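Local coordinates for fibronectin-binding protein (Streptococcus pyogenes, PDB 5A0L) that probably lets the bacterium attach covalently to host molecules through an internal thioester in its surface-exposed N-terminal domain, at residues T64-G73 with R189-Y200; P18-R26 with Y55-T63. All coordinates share one frame; numbering follows the deposited sequence.

Both contacts involve strands of one six-stranded antiparallel barrel, and their centres lie about 12 Å apart. Contact 2 closes before contact 1 opens along the chain: 18-26 meets 55-63, a loop leading into strand 66-72, and 64-73 later pairs with 189-200 after 115 intervening residues, 61 of them helical. Strand 66-72 lies between 191-195 and 19-23, joined to the latter by a probable backbone hydrogen bond of 2.9 Å from Gly21 N to Asn66 O. The Asn66 side chain also ties the contacts together, its OD1 lying 2.9 Å from Arg58 N. Contact 1 thus brings the chain back from the helical part of this thioester domain, while contact 2 lays the preceding loop across 19-23.

Contact 1: T64-G73 with R189-Y200; sequences TNNFYKKIDG and RLNIFKSENEDY. With ZN (zinc ion), chain E.
Arg189 reaches Asp72 at the far end of the pairing, its NH1 making a salt bridge of 3.2 Å to OD2. Leu190 contributes its carbonyl, which accepts a hydrogen bond from Gly73 N. At Asn191 the amide ND2 gives a weak bond to Ile71 O, while OD1 is engaged by Val209 N. Ile192 then exchanges both backbone bonds with Ile71, their side chains projecting from the same face, where Tyr81 of helix 75-81 packs. On the other face, Phe193 CZ packs 3.6 Å from Lys70 CD. With its CG anti to the backbone N (chi1 -175°), the lysine runs alongside the phenylalanine, then bends at chi3 and chi4 to bring NZ to Val209 O. Phe193 CB also lies 3.7 Å from Tyr68 CD1, and these two side chains cross at about a right angle. Lys194 pairs reciprocally with Lys69, its N-H meeting Lys69 O at 2.8 Å and nearly straight (169°). Ser195 CB rests 3.6 Å from Tyr68 CE1, and a water links its OG to Asn66 ND2. After Glu196 N bonds to Phe67 O, Asn197 begins a type I turn and Glu198 OE2 binds zinc at 1.9 Å. Tyr200 closes the contact: Asn66 ND2 sits 3.1 Å above the centre of its ring, with amide and ring planes 54° apart, while Asn66 OD1 is held by Arg58 N. The alternation of hydrogen-bonded and non-hydrogen-bonded pairs is the mark of antiparallel pairing, here between neighbouring strands of the closed beta-barrel.

Contact 2: P18-R26 with Y55-T63; sequences PWYGYDSYR and YFPRPTYST
Asp23 and Pro59 form a single backbone bridge where the loop 55-63 crosses the end of barrel strand 19-23, the end-to-end directions of the touching parts being 86° apart. The tight part is held by two main-chain bonds: Asp23 N gives a nearly straight one (174°) to Arg58 O at 2.9 Å, and Thr60 N returns one to Asp23 O at 3.1 Å. Both donors stand 41° out of the acceptor's carbonyl plane, consistent with a crossing chain. Beside them Pro57 CB packs 3.9 Å from Tyr22 CA. Thr60 lies against the Tyr22 ring, with OG1 3.2 Å from CD2; CG2 is 3.7 Å from the same carbon and also approaches Tyr20 OH. Within this packed part one water donates to both Asp23 OD2 and Pro57 O, while Asp23 OD1 accepts hydrogen bonds from the backbone N of Tyr25, an Asx turn, and from that of Asn34.

The loose side is carried by Arg58 and Tyr61, which are exposed and whose CB atoms point away from the strand. The type II turn from Pro59 to Ser62 nevertheless presents one inward donor: Tyr61 N meets Tyr20 OH at the ring edge, 3.0 Å away.

Contact 1: T64-G73 with R189-Y200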
loop_
_atom_site.group_PDB
_atom_site.type_symbol
_atom_site.label_atom_id
_atom_site.label_comp_id
_atom_site.label_asym_id
_atom_site.label_seq_id
_atom_site.Cartn_x
_atom_site.Cartn_y
_atom_site.Cartn_z
ATOM N N THR A 64 9.040 -9.416 18.338
ATOM C CA THR A 64 9.638 -8.234 17.771
ATOM C C THR A 64 8.483 -7.380 17.248
ATOM O O THR A 64 7.664 -7.878 16.467
ATOM C CB THR A 64 10.509 -8.638 16.543
ATOM O OG1 THR A 64 11.546 -9.571 16.921
ATOM C CG2 THR A 64 11.047 -7.492 15.844
ATOM N N ASN A 65 8.429 -6.128 17.684
ATOM C CA ASN A 65 7.348 -5.205 17.292
ATOM C C ASN A 65 7.885 -3.965 16.579
ATOM O O ASN A 65 8.906 -3.412 16.962
ATOM C CB ASN A 65 6.546 -4.777 18.498
ATOM C CG ASN A 65 6.018 -5.979 19.291
ATOM O OD1 ASN A 65 6.319 -6.111 20.469
ATOM N ND2 ASN A 65 5.379 -6.914 18.620
ATOM N N ASN A 66 7.161 -3.545 15.566
ATOM C CA ASN A 66 7.508 -2.436 14.717
ATOM C C ASN A 66 6.718 -1.191 15.109
ATOM O O ASN A 66 5.484 -1.210 15.084
ATOM C CB ASN A 66 7.266 -2.804 13.263
ATOM C CG ASN A 66 8.029 -3.997 12.822
ATOM O OD1 ASN A 66 7.511 -5.109 12.677
ATOM N ND2 ASN A 66 9.317 -3.793 12.628
ATOM N N PHE A 67 7.444 -0.110 15.417
ATOM C CA PHE A 67 6.849 1.150 15.763
ATOM C C PHE A 67 7.193 2.233 14.727
ATOM O O PHE A 67 8.225 2.136 14.054
ATOM C CB PHE A 67 7.249 1.569 17.189
ATOM C CG PHE A 67 6.675 0.645 18.229
ATOM C CD1 PHE A 67 5.323 0.694 18.565
ATOM C CD2 PHE A 67 7.457 -0.340 18.808
ATOM C CE1 PHE A 67 4.786 -0.202 19.507
ATOM C CE2 PHE A 67 6.920 -1.221 19.745
ATOM C CZ PHE A 67 5.590 -1.141 20.085
ATOM N N TYR A 68 6.331 3.245 14.668
ATOM C CA TYR A 68 6.322 4.198 13.598
ATOM C C TYR A 68 5.929 5.589 14.077
ATOM O O TYR A 68 5.106 5.759 14.981
ATOM C CB TYR A 68 5.275 3.726 12.562
ATOM C CG TYR A 68 5.679 2.535 11.781
ATOM C CD1 TYR A 68 6.366 2.689 10.578
ATOM C CD2 TYR A 68 5.366 1.226 12.206
ATOM C CE1 TYR A 68 6.798 1.643 9.851
ATOM C CE2 TYR A 68 5.830 0.141 11.472
ATOM C CZ TYR A 68 6.559 0.364 10.272
ATOM O OH TYR A 68 6.969 -0.703 9.484
ATOM N N LYS A 69 6.487 6.582 13.363
ATOM C CA LYS A 69 6.087 7.981 13.482
ATOM C C LYS A 69 5.186 8.357 12.301
ATOM O O LYS A 69 5.549 8.068 11.160
ATOM C CB LYS A 69 7.357 8.864 13.491
ATOM C CG LYS A 69 7.098 10.352 13.440
ATOM C CD LYS A 69 8.414 11.127 13.372
ATOM C CE LYS A 69 8.989 11.426 14.690
ATOM N NZ LYS A 69 9.966 12.507 14.383
ATOM N N LYS A 70 4.057 9.010 12.611
ATOM C CA LYS A 70 3.094 9.378 11.553
ATOM C C LYS A 70 3.415 10.775 11.010
ATOM O O LYS A 70 3.524 11.720 11.785
ATOM C CB LYS A 70 1.697 9.324 12.122
ATOM C CG LYS A 70 0.606 9.558 11.077
ATOM C CD LYS A 70 -0.786 9.369 11.603
ATOM C CE LYS A 70 -1.259 10.462 12.510
ATOM N NZ LYS A 70 -1.685 11.662 11.746
ATOM N N ILE A 71 3.483 10.861 9.680
ATOM C CA ILE A 71 3.837 12.090 8.918
ATOM C C ILE A 71 2.736 12.323 7.889
ATOM O O ILE A 71 2.183 11.377 7.334
ATOM C CB ILE A 71 5.216 11.892 8.194
ATOM C CG1 ILE A 71 6.279 11.637 9.296
ATOM C CG2 ILE A 71 5.677 13.071 7.326
ATOM C CD1 ILE A 71 7.620 11.238 8.782
ATOM N N ASP A 72 2.413 13.586 7.629
ATOM C CA ASP A 72 1.426 13.851 6.567
ATOM C C ASP A 72 2.036 13.542 5.197
ATOM O O ASP A 72 3.195 13.877 4.914
ATOM C CB ASP A 72 0.909 15.296 6.624
ATOM C CG ASP A 72 -0.312 15.482 7.599
ATOM O OD1 ASP A 72 -0.776 14.552 8.326
ATOM O OD2 ASP A 72 -0.830 16.599 7.620
ATOM N N GLY A 73 1.282 12.853 4.353
ATOM C CA GLY A 73 1.715 12.624 3.007
ATOM C C GLY A 73 1.735 13.905 2.194
ATOM O O GLY A 73 0.894 14.782 2.393
ATOM N N ARG A 189 -6.180 13.291 1.855
ATOM C CA ARG A 189 -4.834 13.250 2.424
ATOM C C ARG A 189 -4.537 11.825 2.887
ATOM O O ARG A 189 -5.407 11.152 3.440
ATOM C CB ARG A 189 -4.733 14.201 3.625
ATOM C CG ARG A 189 -3.311 14.378 4.163
ATOM C CD ARG A 189 -3.226 15.351 5.337
ATOM N NE ARG A 189 -3.871 16.617 5.041
ATOM C CZ ARG A 189 -4.218 17.520 5.955
ATOM N NH1 ARG A 189 -3.948 17.325 7.237
ATOM N NH2 ARG A 189 -4.855 18.606 5.577
ATOM N N LEU A 190 -3.279 11.422 2.693
ATOM C CA LEU A 190 -2.770 10.165 3.211
ATOM C C LEU A 190 -1.614 10.466 4.165
ATOM O O LEU A 190 -1.233 11.615 4.384
ATOM C CB LEU A 190 -2.333 9.205 2.107
ATOM C CG LEU A 190 -3.418 8.893 1.082
ATOM C CD1 LEU A 190 -2.806 8.041 -0.016
ATOM C CD2 LEU A 190 -4.627 8.183 1.699
ATOM N N ASN A 191 -1.052 9.397 4.737
ATOM C CA ASN A 191 0.007 9.498 5.737
ATOM C C ASN A 191 1.111 8.515 5.425
ATOM O O ASN A 191 0.859 7.400 4.960
ATOM C CB ASN A 191 -0.567 9.255 7.136
ATOM C CG ASN A 191 -1.606 10.277 7.511
ATOM O OD1 ASN A 191 -2.793 10.165 7.120
ATOM N ND2 ASN A 191 -1.164 11.311 8.194
ATOM N N ILE A 192 2.335 8.965 5.739
ATOM C CA ILE A 192 3.506 8.101 5.739
ATOM C C ILE A 192 3.805 7.759 7.208
ATOM O O ILE A 192 3.713 8.591 8.079
ATOM C CB ILE A 192 4.737 8.795 5.084
ATOM C CG1 ILE A 192 4.507 8.907 3.565
ATOM C CG2 ILE A 192 6.052 8.088 5.432
ATOM C CD1 ILE A 192 4.678 7.605 2.813
ATOM N N PHE A 193 4.156 6.490 7.397
ATOM C CA PHE A 193 4.600 5.986 8.700
ATOM C C PHE A 193 6.094 5.668 8.571
ATOM O O PHE A 193 6.487 4.773 7.833
ATOM C CB PHE A 193 3.752 4.788 9.103
ATOM C CG PHE A 193 2.343 5.195 9.478
ATOM C CD1 PHE A 193 1.386 5.380 8.488
ATOM C CD2 PHE A 193 1.999 5.502 10.782
ATOM C CE1 PHE A 193 0.133 5.818 8.820
ATOM C CE2 PHE A 193 0.728 5.912 11.112
ATOM C CZ PHE A 193 -0.210 6.097 10.108
ATOM N N LYS A 194 6.888 6.449 9.323
ATOM C CA LYS A 194 8.346 6.351 9.300
ATOM C C LYS A 194 8.775 5.313 10.359
ATOM O O LYS A 194 8.471 5.477 11.560
ATOM C CB LYS A 194 8.959 7.701 9.647
ATOM C CG LYS A 194 10.470 7.690 9.721
ATOM C CD LYS A 194 11.064 8.986 10.212
ATOM C CE LYS A 194 12.636 8.961 10.272
ATOM N NZ LYS A 194 13.039 10.099 11.096
ATOM N N SER A 195 9.403 4.245 9.895
ATOM C CA SER A 195 9.799 3.161 10.771
ATOM C C SER A 195 10.871 3.570 11.778
ATOM O O SER A 195 11.890 4.159 11.411
ATOM C CB SER A 195 10.336 2.011 9.965
ATOM O OG SER A 195 10.584 0.884 10.792
ATOM N N GLU A 196 10.683 3.181 13.044
ATOM C CA GLU A 196 11.682 3.398 14.092
ATOM C C GLU A 196 12.907 2.533 13.835
ATOM O O GLU A 196 14.023 2.917 14.225
ATOM C CB GLU A 196 11.044 3.064 15.456
ATOM C CG GLU A 196 11.937 3.074 16.697
ATOM C CD GLU A 196 12.854 1.846 16.905
ATOM O OE1 GLU A 196 12.595 0.683 16.466
ATOM O OE2 GLU A 196 13.818 2.070 17.650
ATOM N N ASN A 197 12.738 1.373 13.213
ATOM C CA ASN A 197 13.815 0.458 12.838
ATOM C C ASN A 197 13.965 0.521 11.309
ATOM O O ASN A 197 13.113 0.070 10.561
ATOM C CB ASN A 197 13.558 -0.950 13.293
ATOM C CG ASN A 197 14.686 -1.907 12.912
ATOM O OD1 ASN A 197 15.337 -1.758 11.897
ATOM N ND2 ASN A 197 14.857 -2.952 13.687
ATOM N N GLU A 198 15.065 1.125 10.843
ATOM C CA GLU A 198 15.202 1.470 9.434
ATOM C C GLU A 198 15.554 0.289 8.535
ATOM O O GLU A 198 15.682 0.453 7.323
ATOM C CB GLU A 198 16.154 2.650 9.301
ATOM C CG GLU A 198 15.628 3.885 10.012
ATOM C CD GLU A 198 16.323 5.209 9.658
ATOM O OE1 GLU A 198 17.280 5.202 8.861
ATOM O OE2 GLU A 198 15.937 6.253 10.248
ATOM N N ASP A 199 15.587 -0.927 9.081
ATOM C CA ASP A 199 15.605 -2.117 8.247
ATOM C C ASP A 199 14.179 -2.527 7.773
ATOM O O ASP A 199 14.069 -3.343 6.839
ATOM C CB ASP A 199 16.188 -3.307 8.986
ATOM C CG ASP A 199 17.711 -3.325 8.980
ATOM O OD1 ASP A 199 18.389 -2.518 8.297
ATOM O OD2 ASP A 199 18.238 -4.231 9.666
ATOM N N TYR A 200 13.154 -1.962 8.420
ATOM C CA TYR A 200 11.757 -2.285 8.106
ATOM C C TYR A 200 11.169 -1.162 7.248
ATOM O O TYR A 200 11.564 -0.003 7.360
ATOM C CB TYR A 200 10.947 -2.510 9.383
ATOM C CG TYR A 200 11.267 -3.824 10.061
ATOM C CD1 TYR A 200 12.361 -3.971 10.904
ATOM C CD2 TYR A 200 10.486 -4.947 9.808
ATOM C CE1 TYR A 200 12.668 -5.190 11.499
ATOM C CE2 TYR A 200 10.762 -6.161 10.417
ATOM C CZ TYR A 200 11.852 -6.279 11.248
ATOM O OH TYR A 200 12.108 -7.496 11.827
HETATM ZN ZN ZN E . 16.885 7.783 9.519
HETATM O O HOH W 1 10.335 -0.772 15.781
HETATM O O HOH W 2 10.032 -0.858 12.881
HETATM O O HOH W 3 -1.441 13.252 1.303
HETATM O O HOH W 4 16.834 8.209 7.608
#

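Contact 2: P18-R26 with Y55-T63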
loop_
_atom_site.group_PDB
_atom_site.type_symbol
_atom_site.label_atom_id
_atom_site.label_comp_id
_atom_site.label_asym_id
_atom_site.label_seq_id
_atom_site.Cartn_x
_atom_site.Cartn_y
_atom_site.Cartn_z
ATOM N N PRO A 18 5.109 6.349 18.104
ATOM C CA PRO A 18 4.160 5.668 18.994
ATOM C C PRO A 18 3.202 4.678 18.305
ATOM O O PRO A 18 2.506 3.940 19.016
ATOM C CB PRO A 18 3.382 6.840 19.593
ATOM C CG PRO A 18 3.304 7.817 18.439
ATOM C CD PRO A 18 4.676 7.721 17.798
ATOM N N TRP A 19 3.127 4.694 16.968
ATOM C CA TRP A 19 2.184 3.826 16.251
ATOM C C TRP A 19 2.753 2.435 16.109
ATOM O O TRP A 19 3.919 2.268 15.749
ATOM C CB TRP A 19 1.904 4.422 14.851
ATOM C CG TRP A 19 1.067 5.659 14.898
ATOM C CD1 TRP A 19 1.483 6.924 15.180
ATOM C CD2 TRP A 19 -0.360 5.754 14.704
ATOM N NE1 TRP A 19 0.413 7.801 15.189
ATOM C CE2 TRP A 19 -0.725 7.099 14.887
ATOM C CE3 TRP A 19 -1.363 4.826 14.354
ATOM C CZ2 TRP A 19 -2.048 7.530 14.765
ATOM C CZ3 TRP A 19 -2.640 5.273 14.221
ATOM C CH2 TRP A 19 -2.978 6.589 14.460
ATOM N N TYR A 20 1.926 1.424 16.372
ATOM C CA TYR A 20 2.276 0.029 16.136
ATOM C C TYR A 20 1.854 -0.345 14.707
ATOM O O TYR A 20 0.700 -0.121 14.338
ATOM C CB TYR A 20 1.549 -0.836 17.164
ATOM C CG TYR A 20 1.784 -2.329 17.111
ATOM C CD1 TYR A 20 2.999 -2.887 16.821
ATOM C CD2 TYR A 20 0.732 -3.194 17.350
ATOM C CE1 TYR A 20 3.185 -4.256 16.777
ATOM C CE2 TYR A 20 0.880 -4.554 17.313
ATOM C CZ TYR A 20 2.088 -5.115 17.007
ATOM O OH TYR A 20 2.261 -6.478 16.966
ATOM N N GLY A 21 2.795 -0.885 13.927
ATOM C CA GLY A 21 2.544 -1.377 12.612
ATOM C C GLY A 21 2.767 -2.862 12.566
ATOM O O GLY A 21 3.789 -3.342 13.079
ATOM N N TYR A 22 1.880 -3.594 11.907
ATOM C CA TYR A 22 1.879 -5.032 12.014
ATOM C C TYR A 22 1.226 -5.683 10.813
ATOM O O TYR A 22 0.382 -5.074 10.123
ATOM C CB TYR A 22 1.132 -5.522 13.296
ATOM C CG TYR A 22 -0.193 -4.834 13.546
ATOM C CD1 TYR A 22 -0.253 -3.600 14.174
ATOM C CD2 TYR A 22 -1.415 -5.436 13.179
ATOM C CE1 TYR A 22 -1.456 -2.961 14.444
ATOM C CE2 TYR A 22 -2.621 -4.803 13.471
ATOM C CZ TYR A 22 -2.634 -3.575 14.102
ATOM O OH TYR A 22 -3.807 -2.896 14.401
ATOM N N ASP A 23 1.619 -6.922 10.535
ATOM C CA ASP A 23 0.997 -7.712 9.471
ATOM C C ASP A 23 -0.107 -8.553 10.101
ATOM O O ASP A 23 0.185 -9.443 10.893
ATOM C CB ASP A 23 2.022 -8.588 8.788
ATOM C CG ASP A 23 1.483 -9.334 7.593
ATOM O OD1 ASP A 23 0.291 -9.193 7.233
ATOM O OD2 ASP A 23 2.284 -10.088 6.994
ATOM N N SER A 24 -1.365 -8.271 9.743
ATOM C CA SER A 24 -2.530 -8.942 10.288
ATOM C C SER A 24 -2.874 -10.211 9.535
ATOM O O SER A 24 -3.804 -10.947 9.951
ATOM C CB SER A 24 -3.720 -7.978 10.299
ATOM O OG SER A 24 -4.227 -7.730 9.008
ATOM N N TYR A 25 -2.182 -10.531 8.448
ATOM C CA TYR A 25 -2.462 -11.787 7.720
ATOM C C TYR A 25 -1.976 -12.977 8.554
ATOM O O TYR A 25 -0.844 -12.977 9.050
ATOM C CB TYR A 25 -1.776 -11.790 6.352
ATOM C CG TYR A 25 -1.973 -13.066 5.555
ATOM C CD1 TYR A 25 -3.234 -13.478 5.161
ATOM C CD2 TYR A 25 -0.896 -13.865 5.210
ATOM C CE1 TYR A 25 -3.413 -14.655 4.448
ATOM C CE2 TYR A 25 -1.063 -15.018 4.483
ATOM C CZ TYR A 25 -2.331 -15.403 4.080
ATOM O OH TYR A 25 -2.488 -16.563 3.372
ATOM N N ARG A 26 -2.843 -13.974 8.717
ATOM C CA ARG A 26 -2.554 -15.147 9.550
ATOM C C ARG A 26 -2.423 -16.427 8.746
ATOM O O ARG A 26 -2.238 -17.506 9.332
ATOM C CB ARG A 26 -3.659 -15.326 10.598
ATOM C CG ARG A 26 -3.905 -14.135 11.506
ATOM C CD ARG A 26 -4.865 -14.462 12.637
ATOM N NE ARG A 26 -6.084 -15.114 12.202
ATOM C CZ ARG A 26 -7.229 -14.517 11.868
ATOM N NH1 ARG A 26 -7.365 -13.194 11.896
ATOM N NH2 ARG A 26 -8.270 -15.276 11.511
ATOM N N TYR A 55 12.150 -4.823 4.988
ATOM C CA TYR A 55 11.333 -5.894 5.570
ATOM C C TYR A 55 9.890 -5.437 5.875
ATOM O O TYR A 55 9.670 -4.365 6.419
ATOM C CB TYR A 55 11.939 -6.401 6.884
ATOM C CG TYR A 55 13.335 -6.946 6.845
ATOM C CD1 TYR A 55 13.753 -7.791 5.854
ATOM C CD2 TYR A 55 14.231 -6.623 7.863
ATOM C CE1 TYR A 55 15.060 -8.324 5.872
ATOM C CE2 TYR A 55 15.513 -7.143 7.895
ATOM C CZ TYR A 55 15.934 -7.975 6.883
ATOM O OH TYR A 55 17.218 -8.490 6.922
ATOM N N PHE A 56 8.929 -6.324 5.583
ATOM C CA PHE A 56 7.561 -6.084 5.996
ATOM C C PHE A 56 7.451 -6.098 7.501
ATOM O O PHE A 56 8.212 -6.832 8.191
ATOM C CB PHE A 56 6.609 -7.147 5.412
ATOM C CG PHE A 56 6.083 -6.815 4.007
ATOM C CD1 PHE A 56 6.906 -6.770 2.902
ATOM C CD2 PHE A 56 4.776 -6.472 3.830
ATOM C CE1 PHE A 56 6.402 -6.445 1.648
ATOM C CE2 PHE A 56 4.275 -6.159 2.583
ATOM C CZ PHE A 56 5.081 -6.190 1.506
ATOM N N PRO A 57 6.533 -5.336 8.060
ATOM C CA PRO A 57 6.240 -5.475 9.492
ATOM C C PRO A 57 5.978 -6.936 9.870
ATOM O O PRO A 57 5.412 -7.719 9.112
ATOM C CB PRO A 57 4.949 -4.663 9.673
ATOM C CG PRO A 57 5.042 -3.641 8.589
ATOM C CD PRO A 57 5.626 -4.378 7.407
ATOM N N ARG A 58 6.426 -7.294 11.079
ATOM C CA ARG A 58 6.182 -8.611 11.653
ATOM C C ARG A 58 4.685 -8.868 11.872
ATOM O O ARG A 58 3.899 -7.937 12.059
ATOM C CB ARG A 58 6.949 -8.745 12.979
ATOM C CG ARG A 58 8.470 -8.613 12.853
ATOM C CD ARG A 58 9.028 -9.519 11.754
ATOM N NE ARG A 58 8.732 -10.932 11.999
ATOM C CZ ARG A 58 8.443 -11.824 11.053
ATOM N NH1 ARG A 58 8.372 -11.465 9.773
ATOM N NH2 ARG A 58 8.176 -13.074 11.399
ATOM N N PRO A 59 4.297 -10.152 11.935
ATOM C CA PRO A 59 2.929 -10.490 12.302
ATOM C C PRO A 59 2.535 -9.897 13.637
ATOM O O PRO A 59 3.366 -9.779 14.555
ATOM C CB PRO A 59 2.935 -12.028 12.359
ATOM C CG PRO A 59 4.019 -12.429 11.413
ATOM C CD PRO A 59 5.080 -11.353 11.610
ATOM N N THR A 60 1.270 -9.582 13.802
ATOM C CA THR A 60 0.759 -9.085 15.056
ATOM C C THR A 60 1.139 -10.012 16.215
ATOM O O THR A 60 1.086 -11.241 16.093
ATOM C CB THR A 60 -0.760 -8.929 15.024
ATOM O OG1 THR A 60 -1.169 -8.599 13.702
ATOM C CG2 THR A 60 -1.196 -7.866 16.012
ATOM N N TYR A 61 1.550 -9.388 17.320
ATOM C CA TYR A 61 1.806 -10.119 18.579
ATOM C C TYR A 61 3.137 -10.880 18.553
ATOM O O TYR A 61 3.423 -11.649 19.470
ATOM C CB TYR A 61 0.630 -11.011 19.053
ATOM C CG TYR A 61 -0.687 -10.295 19.116
ATOM C CD1 TYR A 61 -0.965 -9.371 20.126
ATOM C CD2 TYR A 61 -1.655 -10.529 18.158
ATOM C CE1 TYR A 61 -2.189 -8.696 20.171
ATOM C CE2 TYR A 61 -2.876 -9.868 18.202
ATOM C CZ TYR A 61 -3.136 -8.962 19.209
ATOM O OH TYR A 61 -4.354 -8.286 19.264
ATOM N N SER A 62 3.969 -10.636 17.549
ATOM C CA SER A 62 5.333 -11.175 17.490
ATOM C C SER A 62 6.142 -10.710 18.698
ATOM O O SER A 62 5.767 -9.758 19.404
ATOM C CB SER A 62 6.082 -10.755 16.199
ATOM O OG SER A 62 5.544 -11.343 15.012
ATOM N N THR A 63 7.260 -11.395 18.932
ATOM C CA THR A 63 8.198 -10.976 19.985
ATOM C C THR A 63 9.031 -9.748 19.627
ATOM O O THR A 63 9.656 -9.174 20.501
ATOM C CB THR A 63 9.180 -12.091 20.351
ATOM O OG1 THR A 63 9.867 -12.554 19.177
ATOM C CG2 THR A 63 8.424 -13.248 20.991
HETATM O O HOH W 5 4.303 -7.381 15.655
HETATM O O HOH W 6 4.925 -10.143 7.935
#